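Local atomic coordinates of probable UbiX-like flavin prenyltransferase (Escherichia coli, PDB entry 1SBZ), a protein that probably catalyses the prenylation of reduced FMN by dimethylallyl phosphate, making the cofactor used by phenolic acid decarboxylase, and assembles as an FMN-binding homododecamer. Residues M1-M7 against N28-V34; L20-R24 against V54-D59. All coordinates share one frame. Numbering follows the deposited sequence.

Contact 1 (M1-M7 against N28-V34)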
loop_
_atom_site.group_PDB
_atom_site.type_symbol
_atom_site.label_atom_id
_atom_site.label_comp_id
_atom_site.label_asym_id
_atom_site.label_seq_id
_atom_site.Cartn_x
_atom_site.Cartn_y
_atom_site.Cartn_z
HETATM N N MSE D 1 -21.735 -0.725 35.023
HETATM C CA MSE D 1 -20.475 -0.759 34.218
HETATM C C MSE D 1 -19.591 -1.948 34.589
HETATM O O MSE D 1 -19.160 -2.079 35.738
HETATM C CB MSE D 1 -19.705 0.563 34.355
HETATM C CG MSE D 1 -18.238 0.509 33.920
HETATM SE SE MSE D 1 -17.520 2.167 33.172
HETATM C CE MSE D 1 -18.829 3.466 33.923
ATOM N N LYS D 2 -19.329 -2.806 33.604
ATOM C CA LYS D 2 -18.445 -3.955 33.791
ATOM C C LYS D 2 -17.164 -3.757 32.990
ATOM O O LYS D 2 -17.208 -3.623 31.770
ATOM C CB LYS D 2 -19.121 -5.263 33.370
ATOM C CG LYS D 2 -20.368 -5.641 34.149
ATOM C CD LYS D 2 -20.806 -7.043 33.743
ATOM C CE LYS D 2 -22.323 -7.192 33.744
ATOM N NZ LYS D 2 -22.767 -8.211 32.732
ATOM N N LEU D 3 -16.032 -3.732 33.686
ATOM C CA LEU D 3 -14.731 -3.539 33.043
ATOM C C LEU D 3 -13.835 -4.742 33.232
ATOM O O LEU D 3 -13.741 -5.291 34.336
ATOM C CB LEU D 3 -14.016 -2.302 33.595
ATOM C CG LEU D 3 -14.619 -0.921 33.345
ATOM C CD1 LEU D 3 -13.761 0.157 34.018
ATOM C CD2 LEU D 3 -14.743 -0.659 31.854
ATOM N N ILE D 4 -13.183 -5.149 32.145
ATOM C CA ILE D 4 -12.130 -6.140 32.216
ATOM C C ILE D 4 -10.784 -5.430 32.383
ATOM O O ILE D 4 -10.495 -4.441 31.701
ATOM C CB ILE D 4 -12.116 -7.044 30.961
ATOM C CG1 ILE D 4 -13.499 -7.662 30.717
ATOM C CG2 ILE D 4 -11.050 -8.131 31.097
ATOM C CD1 ILE D 4 -13.669 -8.287 29.333
ATOM N N VAL D 5 -9.977 -5.946 33.303
ATOM C CA VAL D 5 -8.650 -5.417 33.580
ATOM C C VAL D 5 -7.659 -6.550 33.364
ATOM O O VAL D 5 -7.625 -7.519 34.125
ATOM C CB VAL D 5 -8.545 -4.828 35.017
ATOM C CG1 VAL D 5 -7.132 -4.333 35.311
ATOM C CG2 VAL D 5 -9.545 -3.687 35.215
ATOM N N GLY D 6 -6.888 -6.450 32.286
ATOM C CA GLY D 6 -5.824 -7.405 32.029
ATOM C C GLY D 6 -4.538 -6.830 32.586
ATOM O O GLY D 6 -4.300 -5.631 32.478
HETATM N N MSE D 7 -3.721 -7.669 33.208
HETATM C CA MSE D 7 -2.394 -7.241 33.625
HETATM C C MSE D 7 -1.371 -8.140 33.000
HETATM O O MSE D 7 -1.585 -9.340 32.845
HETATM C CB MSE D 7 -2.243 -7.216 35.143
HETATM C CG MSE D 7 -3.015 -6.099 35.818
HETATM SE SE MSE D 7 -2.518 -5.893 37.696
HETATM C CE MSE D 7 -0.631 -5.408 37.523
ATOM N N ASN D 28 -20.384 1.311 41.513
ATOM C CA ASN D 28 -21.086 1.087 40.246
ATOM C C ASN D 28 -20.284 0.261 39.231
ATOM O O ASN D 28 -20.785 -0.052 38.146
ATOM C CB ASN D 28 -21.456 2.438 39.619
ATOM C CG ASN D 28 -20.291 3.427 39.625
ATOM O OD1 ASN D 28 -19.556 3.529 40.615
ATOM N ND2 ASN D 28 -20.124 4.164 38.524
ATOM N N VAL D 29 -19.049 -0.089 39.593
ATOM C CA VAL D 29 -18.113 -0.735 38.672
ATOM C C VAL D 29 -17.731 -2.148 39.122
ATOM O O VAL D 29 -17.176 -2.347 40.202
ATOM C CB VAL D 29 -16.845 0.138 38.447
ATOM C CG1 VAL D 29 -15.844 -0.567 37.541
ATOM C CG2 VAL D 29 -17.227 1.488 37.862
ATOM N N GLU D 30 -18.052 -3.117 38.273
ATOM C CA GLU D 30 -17.677 -4.507 38.475
ATOM C C GLU D 30 -16.419 -4.803 37.658
ATOM O O GLU D 30 -16.383 -4.555 36.452
ATOM C CB GLU D 30 -18.831 -5.411 38.044
ATOM C CG GLU D 30 -18.560 -6.903 38.127
ATOM C CD GLU D 30 -19.741 -7.709 37.638
ATOM O OE1 GLU D 30 -20.850 -7.518 38.175
ATOM O OE2 GLU D 30 -19.568 -8.528 36.709
ATOM N N THR D 31 -15.387 -5.318 38.318
ATOM C CA THR D 31 -14.102 -5.533 37.659
ATOM C C THR D 31 -13.814 -7.009 37.462
ATOM O O THR D 31 -13.992 -7.815 38.374
ATOM C CB THR D 31 -12.947 -4.847 38.429
ATOM O OG1 THR D 31 -12.942 -5.293 39.788
ATOM C CG2 THR D 31 -13.195 -3.349 38.551
ATOM N N HIS D 32 -13.388 -7.356 36.252
ATOM C CA HIS D 32 -12.950 -8.706 35.945
ATOM C C HIS D 32 -11.465 -8.675 35.605
ATOM O O HIS D 32 -11.062 -8.146 34.564
ATOM C CB HIS D 32 -13.769 -9.295 34.797
ATOM C CG HIS D 32 -15.224 -9.456 35.110
ATOM N ND1 HIS D 32 -15.812 -10.689 35.303
ATOM C CD2 HIS D 32 -16.210 -8.541 35.266
ATOM C CE1 HIS D 32 -17.096 -10.525 35.566
ATOM N NE2 HIS D 32 -17.364 -9.232 35.550
ATOM N N LEU D 33 -10.654 -9.228 36.498
ATOM C CA LEU D 33 -9.203 -9.189 36.361
ATOM C C LEU D 33 -8.655 -10.457 35.724
ATOM O O LEU D 33 -9.109 -11.560 36.026
ATOM C CB LEU D 33 -8.545 -8.961 37.731
ATOM C CG LEU D 33 -7.025 -9.122 37.887
ATOM C CD1 LEU D 33 -6.266 -8.093 37.050
ATOM C CD2 LEU D 33 -6.634 -9.014 39.348
ATOM N N VAL D 34 -7.691 -10.289 34.820
ATOM C CA VAL D 34 -6.899 -11.409 34.314
ATOM C C VAL D 34 -5.421 -11.047 34.413
ATOM O O VAL D 34 -4.947 -10.159 33.703
ATOM C CB VAL D 34 -7.248 -11.776 32.848
ATOM C CG1 VAL D 34 -6.673 -13.134 32.492
ATOM C CG2 VAL D 34 -8.737 -11.790 32.626
#
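Strands 2-7 and 30-34 run side by side in the same direction, their axes 4.5 Å apart at the closest and inclined by 23°, so that K2 pairs with E30, L3 with T31, I4 with H32, V5 with L33 and G6 with V34. The hydrogen bonds fan out as parallel pairing requires: L3 donates from N to E30 O (2.9 Å) and accepts at O from H32 N (2.8 Å), V5 N reaches H32 O (2.8 Å) while V5 O receives V34 N (2.9 Å), and M7 N closes the ladder on V34 O (2.8 Å). At the other end E30 N binds M1 O (3.0 Å). The odd-numbered residues of 2-7 thus face strand 30-34 with their amides; I4 and G6 turn theirs to strand 80-86. With helix 13-24 between them, the two strands form a beta-alpha-beta unit, the opening of a Rossmann-like flavoprotein sheet. L3, V5, T31 and L33 lie on one face, where V5 packs against the helix and V5 CG1 meets L33 CD1 at 4.2 Å; the apolar L3, V5 and L33 suit this buried layer, and T31 has its hydroxyl hydrogen-bonded elsewhere. Selenomethionine M7 lays its CG 4.0 Å from L33 CD1, and its side chain comes within about 8 Å of the bound FMN. The opposite face carries K2, E30, I4, H32 and V34. Here H32 NE2 donates to E30 OE2 (2.6 Å) and ND1 pairs with H62, so a ring with two nitrogens satisfies polar partners while buried. Aliphatic K2 CD lies 3.5 Å from E30 OE2, and NZ reaches R77 O.

Contact 2 (L20-R24 against V54-D59)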
loop_
_atom_site.group_PDB
_atom_site.type_symbol
_atom_site.label_atom_id
_atom_site.label_comp_id
_atom_site.label_asym_id
_atom_site.label_seq_id
_atom_site.Cartn_x
_atom_site.Cartn_y
_atom_site.Cartn_z
ATOM N N LEU D 20 -6.661 -0.676 39.795
ATOM C CA LEU D 20 -7.565 -1.603 40.472
ATOM C C LEU D 20 -8.039 -1.065 41.816
ATOM O O LEU D 20 -9.199 -1.258 42.185
ATOM C CB LEU D 20 -6.911 -2.977 40.663
ATOM C CG LEU D 20 -6.865 -3.940 39.479
ATOM C CD1 LEU D 20 -5.965 -5.113 39.822
ATOM C CD2 LEU D 20 -8.255 -4.426 39.100
ATOM N N GLN D 21 -7.142 -0.399 42.545
ATOM C CA GLN D 21 -7.498 0.267 43.799
ATOM C C GLN D 21 -8.545 1.361 43.579
ATOM O O GLN D 21 -9.549 1.413 44.290
ATOM C CB GLN D 21 -6.256 0.865 44.463
ATOM C CG GLN D 21 -5.398 -0.141 45.222
ATOM C CD GLN D 21 -4.013 0.389 45.549
ATOM O OE1 GLN D 21 -3.575 1.399 44.992
ATOM N NE2 GLN D 21 -3.319 -0.295 46.449
ATOM N N ALA D 22 -8.303 2.228 42.596
ATOM C CA ALA D 22 -9.225 3.317 42.257
ATOM C C ALA D 22 -10.595 2.802 41.805
ATOM O O ALA D 22 -11.622 3.412 42.104
ATOM C CB ALA D 22 -8.617 4.220 41.189
ATOM N N LEU D 23 -10.594 1.680 41.086
ATOM C CA LEU D 23 -11.827 1.032 40.644
ATOM C C LEU D 23 -12.628 0.462 41.816
ATOM O O LEU D 23 -13.864 0.525 41.819
ATOM C CB LEU D 23 -11.523 -0.059 39.611
ATOM C CG LEU D 23 -11.675 0.211 38.105
ATOM C CD1 LEU D 23 -11.326 1.629 37.690
ATOM C CD2 LEU D 23 -10.850 -0.784 37.305
ATOM N N ARG D 24 -11.916 -0.077 42.810
ATOM C CA ARG D 24 -12.527 -0.630 44.027
ATOM C C ARG D 24 -13.336 0.422 44.798
ATOM O O ARG D 24 -14.305 0.093 45.480
ATOM C CB ARG D 24 -11.453 -1.250 44.930
ATOM C CG ARG D 24 -11.950 -2.303 45.928
ATOM C CD ARG D 24 -12.813 -3.401 45.304
ATOM N NE ARG D 24 -12.694 -4.690 45.992
ATOM C CZ ARG D 24 -13.426 -5.769 45.705
ATOM N NH1 ARG D 24 -14.346 -5.725 44.745
ATOM N NH2 ARG D 24 -13.244 -6.896 46.383
ATOM N N VAL D 54 -3.648 -8.732 44.950
ATOM C CA VAL D 54 -4.164 -8.001 43.789
ATOM C C VAL D 54 -5.478 -8.621 43.308
ATOM O O VAL D 54 -6.432 -7.904 43.012
ATOM C CB VAL D 54 -3.113 -7.933 42.649
ATOM C CG1 VAL D 54 -3.716 -7.347 41.370
ATOM C CG2 VAL D 54 -1.916 -7.110 43.092
ATOM N N ALA D 55 -5.534 -9.950 43.264
ATOM C CA ALA D 55 -6.764 -10.647 42.897
ATOM C C ALA D 55 -7.937 -10.195 43.775
ATOM O O ALA D 55 -9.055 -10.011 43.286
ATOM C CB ALA D 55 -6.573 -12.153 42.984
ATOM N N ALA D 56 -7.661 -9.988 45.065
ATOM C CA ALA D 56 -8.675 -9.561 46.033
ATOM C C ALA D 56 -9.167 -8.120 45.820
ATOM O O ALA D 56 -10.183 -7.714 46.396
ATOM C CB ALA D 56 -8.160 -9.758 47.463
ATOM N N LEU D 57 -8.452 -7.354 44.998
ATOM C CA LEU D 57 -8.878 -6.002 44.625
ATOM C C LEU D 57 -10.021 -6.027 43.609
ATOM O O LEU D 57 -10.722 -5.032 43.428
ATOM C CB LEU D 57 -7.698 -5.212 44.055
ATOM C CG LEU D 57 -6.896 -4.174 44.849
ATOM C CD1 LEU D 57 -7.204 -4.128 46.353
ATOM C CD2 LEU D 57 -5.409 -4.356 44.595
ATOM N N ALA D 58 -10.203 -7.168 42.951
ATOM C CA ALA D 58 -11.201 -7.300 41.891
ATOM C C ALA D 58 -12.422 -8.075 42.366
ATOM O O ALA D 58 -12.344 -8.866 43.309
ATOM C CB ALA D 58 -10.588 -7.968 40.667
ATOM N N ASP D 59 -13.551 -7.837 41.706
ATOM C CA ASP D 59 -14.782 -8.553 41.996
ATOM C C ASP D 59 -14.686 -9.980 41.493
ATOM O O ASP D 59 -15.165 -10.904 42.145
ATOM C CB ASP D 59 -15.973 -7.843 41.356
ATOM C CG ASP D 59 -16.241 -6.490 41.976
ATOM O OD1 ASP D 59 -16.441 -6.424 43.208
ATOM O OD2 ASP D 59 -16.276 -5.434 41.312
HETATM O O HOH W 1 -10.940 -3.041 41.603
#
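R24, L57 and L20 supply most of the buried surface where the end of helix 13-24 meets the chain leaving helix 51-55. R24 is long enough to span the gap: its CD lies 3.2 Å from L57 O, one face of the guanidinium lies against L57 O and A58 C, and NH1 forms a salt bridge with D59 OD1 at 2.7 Å, though at a poor angle its hydrogen bond is weak. An exposed edge suits the charged pair, while the aliphatic stem of R24 packs on the backbone. L57 belongs to the type I turn A55-A58, which brings it against the helix, with its CB 4.1 Å from L20 CB and its CD2 4.3 Å from Q21 CG. L20 points toward the turn and pushes CD1 to 3.5 Å from V54 CG1, a fitting contact for buried side chains. Between the backbones a water donates to both L20 O (2.6 Å) and L57 O (2.7 Å), bridging two acceptor carbonyls. Beneath, L20 rests on V5 and M7 of strand 2-7, V54 touches M7 and L33, and A58 packs on T31 and L33 of strand 30-35, so helix and turn lie together on one face of the parallel sheet.

In the fold
Contact 1 is the largely buried pairing of neighbouring strands; contact 2, only partly buried, lies within the layer packed against one face of that sheet, with centres about 9 Å apart. Helix 13-24, which supplies L20-R24, is the crossover joining the two strands of contact 1, so the segments alternate along the chain. Backbone hydrogen bonds in an unbroken ladder hold the strands, whereas contact 2 relies on leucine packing, a water bridge and an exposed salt bridge. D59 joins them: OD1 serves R24, while OD2 is 3.1 Å from T31 N, a probable hydrogen bond to an amide turned away from strand 2-7.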